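Local coordinates for ORF14 (Streptomyces clavuligerus, PDB 2WPX), which binds acetyl-CoA and, as a tandem GNAT protein of the clavulanic acid biosynthesis pathway, probably acts as an acyltransferase, at residues A38-N43 / T258-Y263; V125-P130 / R327-T332; G156-L161 / L301-N306; Y236-V241 / T282-A287. One frame throughout, in Å; residues are numbered along the deposited sequence.

How the contacts relate
Segment 38-43 comes first from the N terminus, and contact 1 closes only when 258-263 is reached. Contact 2 opens at 125-130 and closes only at 327-332, near the C terminus; contact 3 (156-161 with 301-306) is nested inside it, and contact 4 (236-241 with 282-287) is nested inside contact 3. Contact 1 crosses all three. Contacts 1, 2 and 3 join the two GNAT-related halves, whereas contact 4 lies within the second. Contacts 2 and 3 touch where strand 323-334 meets strand 149-162, with a probable hydrogen bond from Trp-328 N to Gly-156 O. Contact 1 reaches contact 3 through Tyr-263 and Leu-301. Contact 4 stands apart, its centre about 17 Å from that of contact 3.

Contact 1: A38-N43 / T258-Y263; sequences AAPPCN and TGNPAY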
loop_
_atom_site.group_PDB
_atom_site.type_symbol
_atom_site.label_atom_id
_atom_site.label_comp_id
_atom_site.label_asym_id
_atom_site.label_seq_id
_atom_site.Cartn_x
_atom_site.Cartn_y
_atom_site.Cartn_z
ATOM N N ALA A 38 -11.865 -4.889 -0.496
ATOM C CA ALA A 38 -10.576 -4.889 -1.156
ATOM C C ALA A 38 -10.670 -5.319 -2.589
ATOM O O ALA A 38 -11.583 -6.063 -2.956
ATOM C CB ALA A 38 -9.502 -5.801 -0.365
ATOM N N ALA A 39 -9.717 -4.859 -3.418
ATOM C CA ALA A 39 -9.597 -5.451 -4.746
ATOM C C ALA A 39 -9.144 -6.898 -4.497
ATOM O O ALA A 39 -8.300 -7.107 -3.655
ATOM C CB ALA A 39 -8.564 -4.707 -5.567
ATOM N N PRO A 40 -9.735 -7.878 -5.191
ATOM C CA PRO A 40 -9.207 -9.271 -5.198
ATOM C C PRO A 40 -7.703 -9.288 -5.476
ATOM O O PRO A 40 -7.175 -8.426 -6.169
ATOM C CB PRO A 40 -9.931 -9.948 -6.367
ATOM C CG PRO A 40 -11.246 -9.045 -6.580
ATOM C CD PRO A 40 -10.847 -7.658 -6.141
ATOM N N PRO A 41 -7.011 -10.252 -4.909
ATOM C CA PRO A 41 -5.580 -10.386 -5.111
ATOM C C PRO A 41 -5.389 -10.671 -6.552
ATOM O O PRO A 41 -6.161 -11.415 -7.101
ATOM C CB PRO A 41 -5.217 -11.619 -4.287
ATOM C CG PRO A 41 -6.272 -11.699 -3.261
ATOM C CD PRO A 41 -7.540 -11.239 -3.956
ATOM N N CYS A 42 -4.435 -9.980 -7.171
ATOM C CA CYS A 42 -3.983 -10.283 -8.529
ATOM C C CYS A 42 -2.770 -11.234 -8.430
ATOM O O CYS A 42 -1.732 -10.907 -7.837
ATOM C CB CYS A 42 -3.591 -8.974 -9.226
ATOM S SG CYS A 42 -2.627 -9.154 -10.688
ATOM N N ASN A 43 -2.917 -12.403 -9.020
ATOM C CA ASN A 43 -1.869 -13.423 -9.025
ATOM C C ASN A 43 -0.558 -13.017 -9.643
ATOM O O ASN A 43 0.497 -13.407 -9.160
ATOM C CB ASN A 43 -2.421 -14.706 -9.647
ATOM C CG ASN A 43 -3.473 -15.331 -8.747
ATOM O OD1 ASN A 43 -3.627 -14.896 -7.636
ATOM N ND2 ASN A 43 -4.189 -16.324 -9.217
ATOM N N THR A 258 -2.340 -5.825 -13.251
ATOM C CA THR A 258 -2.744 -6.575 -14.415
ATOM C C THR A 258 -4.191 -7.044 -14.231
ATOM O O THR A 258 -5.025 -6.852 -15.091
ATOM C CB THR A 258 -1.790 -7.771 -14.712
ATOM O OG1 THR A 258 -0.512 -7.284 -15.098
ATOM C CG2 THR A 258 -2.312 -8.633 -15.889
ATOM N N GLY A 259 -4.487 -7.643 -13.099
ATOM C CA GLY A 259 -5.831 -8.171 -12.825
ATOM C C GLY A 259 -6.779 -7.069 -12.349
ATOM O O GLY A 259 -6.336 -5.965 -11.969
ATOM N N ASN A 260 -8.081 -7.387 -12.343
ATOM C CA ASN A 260 -9.098 -6.516 -11.765
ATOM C C ASN A 260 -9.256 -5.236 -12.560
ATOM O O ASN A 260 -8.895 -4.180 -12.067
ATOM C CB ASN A 260 -8.702 -6.137 -10.317
ATOM C CG ASN A 260 -8.535 -7.343 -9.436
ATOM O OD1 ASN A 260 -7.632 -7.399 -8.597
ATOM N ND2 ASN A 260 -9.425 -8.330 -9.606
ATOM N N PRO A 261 -9.798 -5.321 -13.783
ATOM C CA PRO A 261 -9.937 -4.151 -14.660
ATOM C C PRO A 261 -10.720 -2.993 -14.049
ATOM O O PRO A 261 -10.611 -1.858 -14.521
ATOM C CB PRO A 261 -10.725 -4.695 -15.866
ATOM C CG PRO A 261 -10.505 -6.251 -15.819
ATOM C CD PRO A 261 -10.340 -6.577 -14.374
ATOM N N ALA A 262 -11.573 -3.283 -13.083
ATOM C CA ALA A 262 -12.399 -2.279 -12.435
ATOM C C ALA A 262 -11.745 -1.589 -11.232
ATOM O O ALA A 262 -12.346 -0.715 -10.635
ATOM C CB ALA A 262 -13.769 -2.941 -11.975
ATOM N N TYR A 263 -10.550 -1.987 -10.837
ATOM C CA TYR A 263 -9.983 -1.402 -9.631
ATOM C C TYR A 263 -8.695 -0.638 -9.927
ATOM O O TYR A 263 -7.953 -0.992 -10.804
ATOM C CB TYR A 263 -9.679 -2.477 -8.582
ATOM C CG TYR A 263 -10.884 -3.113 -7.946
ATOM C CD1 TYR A 263 -11.202 -2.848 -6.605
ATOM C CD2 TYR A 263 -11.708 -3.988 -8.670
ATOM C CE1 TYR A 263 -12.254 -3.415 -6.006
ATOM C CE2 TYR A 263 -12.795 -4.592 -8.050
ATOM C CZ TYR A 263 -13.045 -4.281 -6.723
ATOM O OH TYR A 263 -14.080 -4.836 -6.075
#
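Tyr-263 holds CG anti to its carbonyl carbon (chi1 -70°), and its ring turns one face to Ala-39 and Pro-40; Cys-42 holds SG anti to its backbone N (chi1 164°), where it meets Gly-259. The evidence for the first meeting is two CH-pi contacts on one ring face. Ala-39 CA lies 3.9 Å from the centroid of the Tyr-263 ring, and Pro-40 CD stands 4.0 Å above the plane of that ring, shifted toward its rim. Ala-39 CB reaches Tyr-263 CD1 at 3.4 Å. A type I turn from Asn-260 to Tyr-263, closed by Tyr-263 N to Asn-260 O at 3.0 Å, presents the ring, and the side chain of Asn-260 crosses Pro-40 obliquely. At the other end Gly-259 N donates a weak bond to Cys-42 SG, 3.4 Å long with 149° at the hydrogen. Cys-42 is also the N-cap of helix 43-51, so its sulfur, bonded weakly by Gly-259 just ahead of the turn, also caps the helix start. With no charged residue among those that touch and only 306 Å² buried, the chemistry implies a modest surface junction between the two halves, in which CH-pi and apolar contacts are joined by one weak N-H to sulfur bond.

Contact 2: V125-P130 / R327-T332; sequences VVESLP and RWVFWT
Val-125 and Glu-127 pair with Val-329 and Arg-327 in an antiparallel beta arrangement, by which a strand from the C-terminal end of the chain enters the GNAT fold of the first half, between strands 120-127 and 149-162. Both are hydrogen-bonded pairs, with two bonds each; Val-125 N to Val-329 O measures 2.8 Å. The tight part lies on the face carrying Val-125, Glu-127 and Val-329. Glu-127 runs at about a right angle to Val-329, its CG 3.5 Å from Val-329 CG2, and its OE2 accepts Trp-331 NE1 at 3.0 Å. That oxygen sits at the indole edge and is met on its anti side, with the donor 31° out of the carboxylate plane. Arg-150 adds a salt bridge to the same oxygen. The side chain of Val-125 is about 4 Å from the nearest atoms of bound acetyl-CoA. On the opposite face Val-126 CG2 and Trp-328 CD1 stay 4.3 Å apart. The hydrated end lies beyond the strand pairing: Leu-129 CD2 rests on Arg-327 CB at 3.8 Å, Arg-327, extended from CG to NE, reaches Glu-308 with NH2, and a water donates to Ser-128 O (2.9 Å) and accepts from Arg-327 NH1 (3.1 Å).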
loop_
_atom_site.group_PDB
_atom_site.type_symbol
_atom_site.label_atom_id
_atom_site.label_comp_id
_atom_site.label_asym_id
_atom_site.label_seq_id
_atom_site.Cartn_x
_atom_site.Cartn_y
_atom_site.Cartn_z
ATOM N N VAL A 125 -3.057 -2.819 11.032
ATOM C CA VAL A 125 -4.223 -3.571 11.388
ATOM C C VAL A 125 -5.418 -2.853 10.861
ATOM O O VAL A 125 -5.528 -1.614 10.975
ATOM C CB VAL A 125 -4.345 -3.707 12.911
ATOM C CG1 VAL A 125 -5.596 -4.493 13.238
ATOM C CG2 VAL A 125 -3.043 -4.355 13.503
ATOM N N VAL A 126 -6.348 -3.596 10.279
ATOM C CA VAL A 126 -7.561 -2.951 9.852
ATOM C C VAL A 126 -8.669 -2.766 10.917
ATOM O O VAL A 126 -9.165 -3.735 11.497
ATOM C CB VAL A 126 -8.130 -3.657 8.682
ATOM C CG1 VAL A 126 -9.498 -2.981 8.321
ATOM C CG2 VAL A 126 -7.077 -3.628 7.539
ATOM N N GLU A 127 -9.097 -1.526 11.124
ATOM C CA GLU A 127 -9.992 -1.203 12.202
ATOM C C GLU A 127 -11.080 -0.316 11.662
ATOM O O GLU A 127 -11.030 0.035 10.495
ATOM C CB GLU A 127 -9.235 -0.550 13.382
ATOM C CG GLU A 127 -8.090 -1.460 13.933
ATOM C CD GLU A 127 -7.696 -1.045 15.318
ATOM O OE1 GLU A 127 -8.642 -0.837 16.115
ATOM O OE2 GLU A 127 -6.464 -0.873 15.597
ATOM N N SER A 128 -12.085 -0.015 12.493
ATOM C CA SER A 128 -13.160 0.914 12.147
ATOM C C SER A 128 -12.858 2.399 12.292
ATOM O O SER A 128 -12.100 2.837 13.129
ATOM C CB SER A 128 -14.425 0.642 12.960
ATOM O OG SER A 128 -14.674 -0.743 13.032
ATOM N N LEU A 129 -13.537 3.161 11.457
ATOM C CA LEU A 129 -13.538 4.607 11.549
ATOM C C LEU A 129 -14.605 5.047 12.503
ATOM O O LEU A 129 -15.579 4.376 12.685
ATOM C CB LEU A 129 -13.835 5.173 10.179
ATOM C CG LEU A 129 -12.671 4.921 9.247
ATOM C CD1 LEU A 129 -13.193 5.126 7.869
ATOM C CD2 LEU A 129 -11.482 5.877 9.571
ATOM N N PRO A 130 -14.426 6.188 13.134
ATOM C CA PRO A 130 -15.536 6.661 13.935
ATOM C C PRO A 130 -16.764 6.816 13.072
ATOM O O PRO A 130 -17.864 6.415 13.450
ATOM C CB PRO A 130 -15.065 8.032 14.420
ATOM C CG PRO A 130 -13.755 8.280 13.838
ATOM C CD PRO A 130 -13.208 6.983 13.329
ATOM N N ARG A 327 -10.013 1.983 8.646
ATOM C CA ARG A 327 -8.897 2.668 9.297
ATOM C C ARG A 327 -7.665 1.749 9.333
ATOM O O ARG A 327 -7.791 0.544 9.615
ATOM C CB ARG A 327 -9.282 3.037 10.718
ATOM C CG ARG A 327 -8.281 3.965 11.407
ATOM C CD ARG A 327 -8.801 4.488 12.752
ATOM N NE ARG A 327 -7.964 5.545 13.324
ATOM C CZ ARG A 327 -7.495 5.549 14.573
ATOM N NH1 ARG A 327 -7.782 4.552 15.407
ATOM N NH2 ARG A 327 -6.745 6.557 15.005
ATOM N N TRP A 328 -6.482 2.306 9.044
ATOM C CA TRP A 328 -5.257 1.507 8.976
ATOM C C TRP A 328 -4.398 1.826 10.182
ATOM O O TRP A 328 -3.721 2.836 10.166
ATOM C CB TRP A 328 -4.482 1.846 7.687
ATOM C CG TRP A 328 -5.015 1.176 6.506
ATOM C CD1 TRP A 328 -6.110 0.381 6.456
ATOM C CD2 TRP A 328 -4.507 1.256 5.155
ATOM N NE1 TRP A 328 -6.313 -0.069 5.162
ATOM C CE2 TRP A 328 -5.327 0.427 4.351
ATOM C CE3 TRP A 328 -3.428 1.931 4.548
ATOM C CZ2 TRP A 328 -5.104 0.256 2.942
ATOM C CZ3 TRP A 328 -3.197 1.741 3.151
ATOM C CH2 TRP A 328 -4.016 0.909 2.378
ATOM N N VAL A 329 -4.450 1.003 11.232
ATOM C CA VAL A 329 -3.869 1.350 12.525
ATOM C C VAL A 329 -2.502 0.656 12.741
ATOM O O VAL A 329 -2.376 -0.557 12.504
ATOM C CB VAL A 329 -4.799 0.976 13.702
ATOM C CG1 VAL A 329 -4.254 1.577 14.988
ATOM C CG2 VAL A 329 -6.195 1.393 13.458
ATOM N N PHE A 330 -1.493 1.423 13.169
ATOM C CA PHE A 330 -0.131 0.900 13.290
ATOM C C PHE A 330 0.102 0.326 14.652
ATOM O O PHE A 330 -0.154 0.984 15.684
ATOM C CB PHE A 330 0.910 1.961 12.912
ATOM C CG PHE A 330 0.655 2.550 11.560
ATOM C CD1 PHE A 330 0.875 1.806 10.414
ATOM C CD2 PHE A 330 0.087 3.823 11.426
ATOM C CE1 PHE A 330 0.558 2.341 9.131
ATOM C CE2 PHE A 330 -0.231 4.345 10.169
ATOM C CZ PHE A 330 0.011 3.609 9.028
ATOM N N TRP A 331 0.524 -0.936 14.678
ATOM C CA TRP A 331 0.771 -1.617 15.942
ATOM C C TRP A 331 2.208 -2.065 15.968
ATOM O O TRP A 331 2.827 -2.252 14.920
ATOM C CB TRP A 331 -0.129 -2.846 16.110
ATOM C CG TRP A 331 -1.680 -2.651 16.357
ATOM C CD1 TRP A 331 -2.583 -2.114 15.513
ATOM C CD2 TRP A 331 -2.418 -3.072 17.495
ATOM N NE1 TRP A 331 -3.854 -2.193 16.025
ATOM C CE2 TRP A 331 -3.778 -2.754 17.261
ATOM C CE3 TRP A 331 -2.062 -3.664 18.716
ATOM C CZ2 TRP A 331 -4.799 -3.043 18.185
ATOM C CZ3 TRP A 331 -3.070 -3.952 19.631
ATOM C CH2 TRP A 331 -4.425 -3.628 19.360
ATOM N N THR A 332 2.702 -2.352 17.161
ATOM C CA THR A 332 4.106 -2.677 17.346
ATOM C C THR A 332 4.238 -3.648 18.515
ATOM O O THR A 332 3.384 -3.670 19.441
ATOM C CB THR A 332 4.957 -1.391 17.635
ATOM O OG1 THR A 332 6.321 -1.759 17.784
ATOM C CG2 THR A 332 4.512 -0.682 18.967
HETATM O O HOH W 1 -10.236 2.708 15.310
#

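Contact 3: G156-L161 / L301-N306; sequences GTHQWL and LVETAN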
loop_
_atom_site.group_PDB
_atom_site.type_symbol
_atom_site.label_atom_id
_atom_site.label_comp_id
_atom_site.label_asym_id
_atom_site.label_seq_id
_atom_site.Cartn_x
_atom_site.Cartn_y
_atom_site.Cartn_z
ATOM N N GLY A 156 -4.020 5.574 9.220
ATOM C CA GLY A 156 -4.350 5.924 7.852
ATOM C C GLY A 156 -5.853 5.912 7.672
ATOM O O GLY A 156 -6.538 5.019 8.172
ATOM N N THR A 157 -6.392 6.884 6.961
ATOM C CA THR A 157 -7.789 6.778 6.559
ATOM C C THR A 157 -7.883 6.259 5.149
ATOM O O THR A 157 -7.426 6.916 4.204
ATOM C CB THR A 157 -8.472 8.135 6.532
ATOM O OG1 THR A 157 -8.276 8.768 7.784
ATOM C CG2 THR A 157 -9.948 7.975 6.266
ATOM N N HIS A 158 -8.529 5.107 5.007
ATOM C CA HIS A 158 -8.536 4.385 3.748
ATOM C C HIS A 158 -9.828 4.668 3.029
ATOM O O HIS A 158 -10.883 4.432 3.595
ATOM C CB HIS A 158 -8.333 2.892 4.004
ATOM C CG HIS A 158 -8.238 2.081 2.760
ATOM N ND1 HIS A 158 -8.870 0.873 2.621
ATOM C CD2 HIS A 158 -7.591 2.302 1.586
ATOM C CE1 HIS A 158 -8.635 0.376 1.415
ATOM N NE2 HIS A 158 -7.847 1.218 0.769
ATOM N N GLN A 159 -9.774 5.205 1.811
ATOM C CA GLN A 159 -10.986 5.777 1.227
ATOM C C GLN A 159 -11.356 5.160 -0.113
ATOM O O GLN A 159 -10.489 4.677 -0.814
ATOM C CB GLN A 159 -10.747 7.273 0.991
ATOM C CG GLN A 159 -10.559 8.140 2.249
ATOM C CD GLN A 159 -9.631 9.322 1.941
ATOM O OE1 GLN A 159 -10.050 10.271 1.291
ATOM N NE2 GLN A 159 -8.357 9.236 2.356
ATOM N N TRP A 160 -12.628 5.197 -0.488
ATOM C CA TRP A 160 -13.036 4.657 -1.768
ATOM C C TRP A 160 -13.821 5.669 -2.569
ATOM O O TRP A 160 -14.615 6.425 -2.038
ATOM C CB TRP A 160 -13.883 3.357 -1.632
ATOM C CG TRP A 160 -13.050 2.124 -1.245
ATOM C CD1 TRP A 160 -12.873 1.644 0.010
ATOM C CD2 TRP A 160 -12.274 1.276 -2.114
ATOM N NE1 TRP A 160 -12.041 0.559 -0.008
ATOM C CE2 TRP A 160 -11.671 0.295 -1.301
ATOM C CE3 TRP A 160 -12.057 1.233 -3.501
ATOM C CZ2 TRP A 160 -10.865 -0.715 -1.821
ATOM C CZ3 TRP A 160 -11.258 0.265 -4.009
ATOM C CH2 TRP A 160 -10.686 -0.728 -3.176
ATOM N N LEU A 161 -13.538 5.689 -3.861
ATOM C CA LEU A 161 -14.335 6.412 -4.819
ATOM C C LEU A 161 -14.923 5.413 -5.794
ATOM O O LEU A 161 -14.208 4.634 -6.419
ATOM C CB LEU A 161 -13.474 7.398 -5.573
ATOM C CG LEU A 161 -14.126 8.057 -6.818
ATOM C CD1 LEU A 161 -15.371 8.914 -6.474
ATOM C CD2 LEU A 161 -13.075 8.849 -7.624
ATOM N N LEU A 301 -13.654 1.691 -9.577
ATOM C CA LEU A 301 -13.384 1.769 -8.124
ATOM C C LEU A 301 -11.964 2.144 -7.809
ATOM O O LEU A 301 -11.000 1.451 -8.213
ATOM C CB LEU A 301 -13.739 0.459 -7.401
ATOM C CG LEU A 301 -15.176 -0.081 -7.520
ATOM C CD1 LEU A 301 -15.249 -1.580 -7.070
ATOM C CD2 LEU A 301 -16.081 0.732 -6.651
ATOM N N VAL A 302 -11.796 3.245 -7.081
ATOM C CA VAL A 302 -10.475 3.783 -6.881
ATOM C C VAL A 302 -10.255 3.914 -5.395
ATOM O O VAL A 302 -11.101 4.419 -4.666
ATOM C CB VAL A 302 -10.322 5.138 -7.586
ATOM C CG1 VAL A 302 -8.896 5.687 -7.391
ATOM C CG2 VAL A 302 -10.659 5.001 -9.041
ATOM N N GLU A 303 -9.157 3.380 -4.905
ATOM C CA GLU A 303 -8.884 3.492 -3.490
ATOM C C GLU A 303 -7.666 4.403 -3.258
ATOM O O GLU A 303 -6.791 4.568 -4.147
ATOM C CB GLU A 303 -8.636 2.102 -2.877
ATOM C CG GLU A 303 -7.257 1.550 -3.175
ATOM C CD GLU A 303 -7.052 0.138 -2.594
ATOM O OE1 GLU A 303 -6.883 0.011 -1.370
ATOM O OE2 GLU A 303 -7.064 -0.833 -3.374
ATOM N N THR A 304 -7.612 4.979 -2.060
ATOM C CA THR A 304 -6.472 5.752 -1.651
ATOM C C THR A 304 -6.390 5.761 -0.106
ATOM O O THR A 304 -7.321 5.251 0.556
ATOM C CB THR A 304 -6.600 7.216 -2.190
ATOM O OG1 THR A 304 -5.308 7.849 -2.242
ATOM C CG2 THR A 304 -7.600 8.033 -1.338
ATOM N N ALA A 305 -5.307 6.326 0.455
ATOM C CA ALA A 305 -5.158 6.406 1.908
ATOM C C ALA A 305 -4.330 7.599 2.298
ATOM O O ALA A 305 -3.258 7.823 1.742
ATOM C CB ALA A 305 -4.471 5.125 2.484
ATOM N N ASN A 306 -4.824 8.324 3.292
ATOM C CA ASN A 306 -4.114 9.442 3.901
ATOM C C ASN A 306 -3.895 9.219 5.362
ATOM O O ASN A 306 -4.746 8.638 6.048
ATOM C CB ASN A 306 -4.954 10.684 3.781
ATOM C CG ASN A 306 -5.108 11.081 2.393
ATOM O OD1 ASN A 306 -6.193 10.993 1.810
ATOM N ND2 ASN A 306 -3.998 11.509 1.797
#
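The Trp-160 indole carries Glu-303 on one face: Glu-303 CB lies 3.4 Å from the centroid of the six-membered ring, only 11° off its normal, a CH-pi contact centred over that ring and so toward the rim of the indole. Arg-37 makes a cation-pi contact with the same indole. The His-158 imidazole meets Glu-303 at its edge instead, NE2 donating to Glu-303 OE1 at 2.6 Å, while ring and carboxylate planes stand 45° apart. Its ND1 bonds Asp-326, and Trp-328 stacks on the ring, so both nitrogens and a face are engaged. Glu-303 CG sits between the backbone N and the carbonyl carbon (chi1 77°), the crowded position, and the chain runs on extended to bring OE1 to His-158 while CB stays over Trp-160.

On the other side of the paired strands, Gln-159 NE2 donates to Asn-306 OD1 at 2.8 Å and to Thr-157 O at 3.1 Å. Asn-306 N reaches Thr-157 O from the opposite face of that carbonyl, so the oxygen is gripped twice. Beneath these groups runs regular antiparallel pairing, its hydrogen-bonded pairs Thr-157/Asn-306, Gln-159/Thr-304 and Leu-161/Val-302.

Strand 149-162 of the first half lies between strands 323-334 and 301-307, so the strands of the two halves interleave; strand 263-271 runs parallel to 301-306 beyond it, and helix 311-319 packs on Gln-159, Thr-304 and Asn-306 through Asn-317, Met-313 and Ile-314.

Contact 4: Y236-V241 / T282-A287; sequences YHTGAV and TLLKLA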
loop_
_atom_site.group_PDB
_atom_site.type_symbol
_atom_site.label_atom_id
_atom_site.label_comp_id
_atom_site.label_asym_id
_atom_site.label_seq_id
_atom_site.Cartn_x
_atom_site.Cartn_y
_atom_site.Cartn_z
ATOM N N TYR A 236 0.293 5.767 -13.719
ATOM C CA TYR A 236 -0.108 6.939 -14.500
ATOM C C TYR A 236 0.233 8.201 -13.701
ATOM O O TYR A 236 -0.155 8.317 -12.514
ATOM C CB TYR A 236 -1.607 6.906 -14.835
ATOM C CG TYR A 236 -2.023 5.805 -15.759
ATOM C CD1 TYR A 236 -2.290 4.497 -15.270
ATOM C CD2 TYR A 236 -2.160 6.034 -17.123
ATOM C CE1 TYR A 236 -2.682 3.484 -16.113
ATOM C CE2 TYR A 236 -2.555 5.001 -17.971
ATOM C CZ TYR A 236 -2.795 3.751 -17.452
ATOM O OH TYR A 236 -3.186 2.758 -18.261
ATOM N N HIS A 237 0.980 9.122 -14.321
ATOM C CA HIS A 237 1.468 10.318 -13.617
ATOM C C HIS A 237 1.057 11.621 -14.303
ATOM O O HIS A 237 1.073 11.712 -15.515
ATOM C CB HIS A 237 2.982 10.307 -13.503
ATOM C CG HIS A 237 3.516 9.094 -12.822
ATOM N ND1 HIS A 237 3.752 7.911 -13.493
ATOM C CD2 HIS A 237 3.841 8.862 -11.523
ATOM C CE1 HIS A 237 4.222 7.013 -12.644
ATOM N NE2 HIS A 237 4.302 7.571 -11.445
ATOM N N THR A 238 0.638 12.588 -13.500
ATOM C CA THR A 238 0.465 13.963 -13.926
ATOM C C THR A 238 1.294 14.849 -12.997
ATOM O O THR A 238 1.330 14.646 -11.790
ATOM C CB THR A 238 -0.987 14.387 -13.835
ATOM O OG1 THR A 238 -1.767 13.532 -14.687
ATOM C CG2 THR A 238 -1.142 15.889 -14.263
ATOM N N GLY A 239 2.008 15.788 -13.583
ATOM C CA GLY A 239 2.841 16.716 -12.833
ATOM C C GLY A 239 2.536 18.161 -13.193
ATOM O O GLY A 239 2.034 18.467 -14.272
ATOM N N ALA A 240 2.780 19.065 -12.252
ATOM C CA ALA A 240 2.556 20.456 -12.564
ATOM C C ALA A 240 3.894 21.145 -12.538
ATOM O O ALA A 240 4.628 21.026 -11.555
ATOM C CB ALA A 240 1.626 21.087 -11.574
ATOM N N VAL A 241 4.218 21.848 -13.620
ATOM C CA VAL A 241 5.488 22.560 -13.649
ATOM C C VAL A 241 5.274 24.040 -13.502
ATOM O O VAL A 241 4.390 24.582 -14.133
ATOM C CB VAL A 241 6.322 22.285 -14.935
ATOM C CG1 VAL A 241 7.580 23.160 -14.920
ATOM C CG2 VAL A 241 6.718 20.801 -15.014
ATOM N N THR A 282 -6.262 19.420 -6.316
ATOM C CA THR A 282 -7.475 19.132 -7.064
ATOM C C THR A 282 -7.196 19.024 -8.562
ATOM O O THR A 282 -7.653 18.125 -9.211
ATOM C CB THR A 282 -8.561 20.173 -6.768
ATOM O OG1 THR A 282 -8.863 20.113 -5.363
ATOM C CG2 THR A 282 -9.829 19.844 -7.533
ATOM N N LEU A 283 -6.428 19.945 -9.115
ATOM C CA LEU A 283 -6.215 19.927 -10.553
ATOM C C LEU A 283 -5.479 18.651 -10.919
ATOM O O LEU A 283 -5.851 17.967 -11.839
ATOM C CB LEU A 283 -5.376 21.126 -10.994
ATOM C CG LEU A 283 -4.761 20.969 -12.387
ATOM C CD1 LEU A 283 -5.827 21.108 -13.459
ATOM C CD2 LEU A 283 -3.658 21.984 -12.582
ATOM N N LEU A 284 -4.413 18.349 -10.184
ATOM C CA LEU A 284 -3.628 17.157 -10.385
ATOM C C LEU A 284 -4.463 15.830 -10.291
ATOM O O LEU A 284 -4.382 14.992 -11.176
ATOM C CB LEU A 284 -2.413 17.175 -9.441
ATOM C CG LEU A 284 -1.277 18.102 -9.891
ATOM C CD1 LEU A 284 -0.161 18.082 -8.866
ATOM C CD2 LEU A 284 -0.697 17.745 -11.291
ATOM N N LYS A 285 -5.281 15.653 -9.264
ATOM C CA LYS A 285 -6.050 14.394 -9.170
ATOM C C LYS A 285 -7.038 14.219 -10.292
ATOM O O LYS A 285 -7.194 13.102 -10.815
ATOM C CB LYS A 285 -6.776 14.237 -7.835
ATOM C CG LYS A 285 -5.856 14.070 -6.689
ATOM C CD LYS A 285 -6.688 14.179 -5.441
ATOM C CE LYS A 285 -6.192 13.225 -4.370
ATOM N NZ LYS A 285 -5.127 13.956 -3.716
ATOM N N LEU A 286 -7.689 15.324 -10.679
ATOM C CA LEU A 286 -8.699 15.257 -11.716
ATOM C C LEU A 286 -8.053 15.072 -13.064
ATOM O O LEU A 286 -8.543 14.266 -13.860
ATOM C CB LEU A 286 -9.582 16.482 -11.725
ATOM C CG LEU A 286 -10.624 16.434 -10.624
ATOM C CD1 LEU A 286 -11.194 17.820 -10.567
ATOM C CD2 LEU A 286 -11.722 15.425 -10.944
ATOM N N ALA A 287 -6.957 15.783 -13.336
ATOM C CA ALA A 287 -6.274 15.569 -14.620
ATOM C C ALA A 287 -5.707 14.150 -14.684
ATOM O O ALA A 287 -5.821 13.499 -15.712
ATOM C CB ALA A 287 -5.112 16.637 -14.851
#
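Thr-238 OG1 is hydrogen-bonded to Asn-288 ND2, one residue past Ala-287, and lies 4.0 Å from Ala-287 C, so the hydroxyl ties the strand to the helix just beyond the packed residues. The arrangement is the helix-on-sheet layer of the second GNAT domain: the segment axes of strand 236-241 and helix 282-287 come within 8.2 Å, running at 149° to each other. By its place after strand 263-271, helix 280-295 probably corresponds to helix 101-115 of the first half.

One threonine faces the helix with two different groups. With OG1 anti to the carbonyl carbon (chi1 -60°) and CG2 anti to the backbone N, the hydroxyl goes to Asn-288, while the methyl meets Leu-284 CD2 at 3.5 Å and Ala-287 CB at 4.1 Å. Leu-284 holds CG anti to its carbonyl carbon (chi1 -77°), and CD2 is the branch that reaches the strand. That methyl also lies against backbone: it is 3.7 Å from Thr-238 O and 3.8 Å from Ala-240 N, which places it over the peptide run through Gly-239. Thr-252 of strand 247-256 touches Leu-284 too, and Leu-182 of strand 180-185 packs on both Thr-238 and Ala-287, so strands on both flanks share the layer. The apolar contact ends at Ala-240, whose CB sits 4.1 Å from Leu-284 CD2.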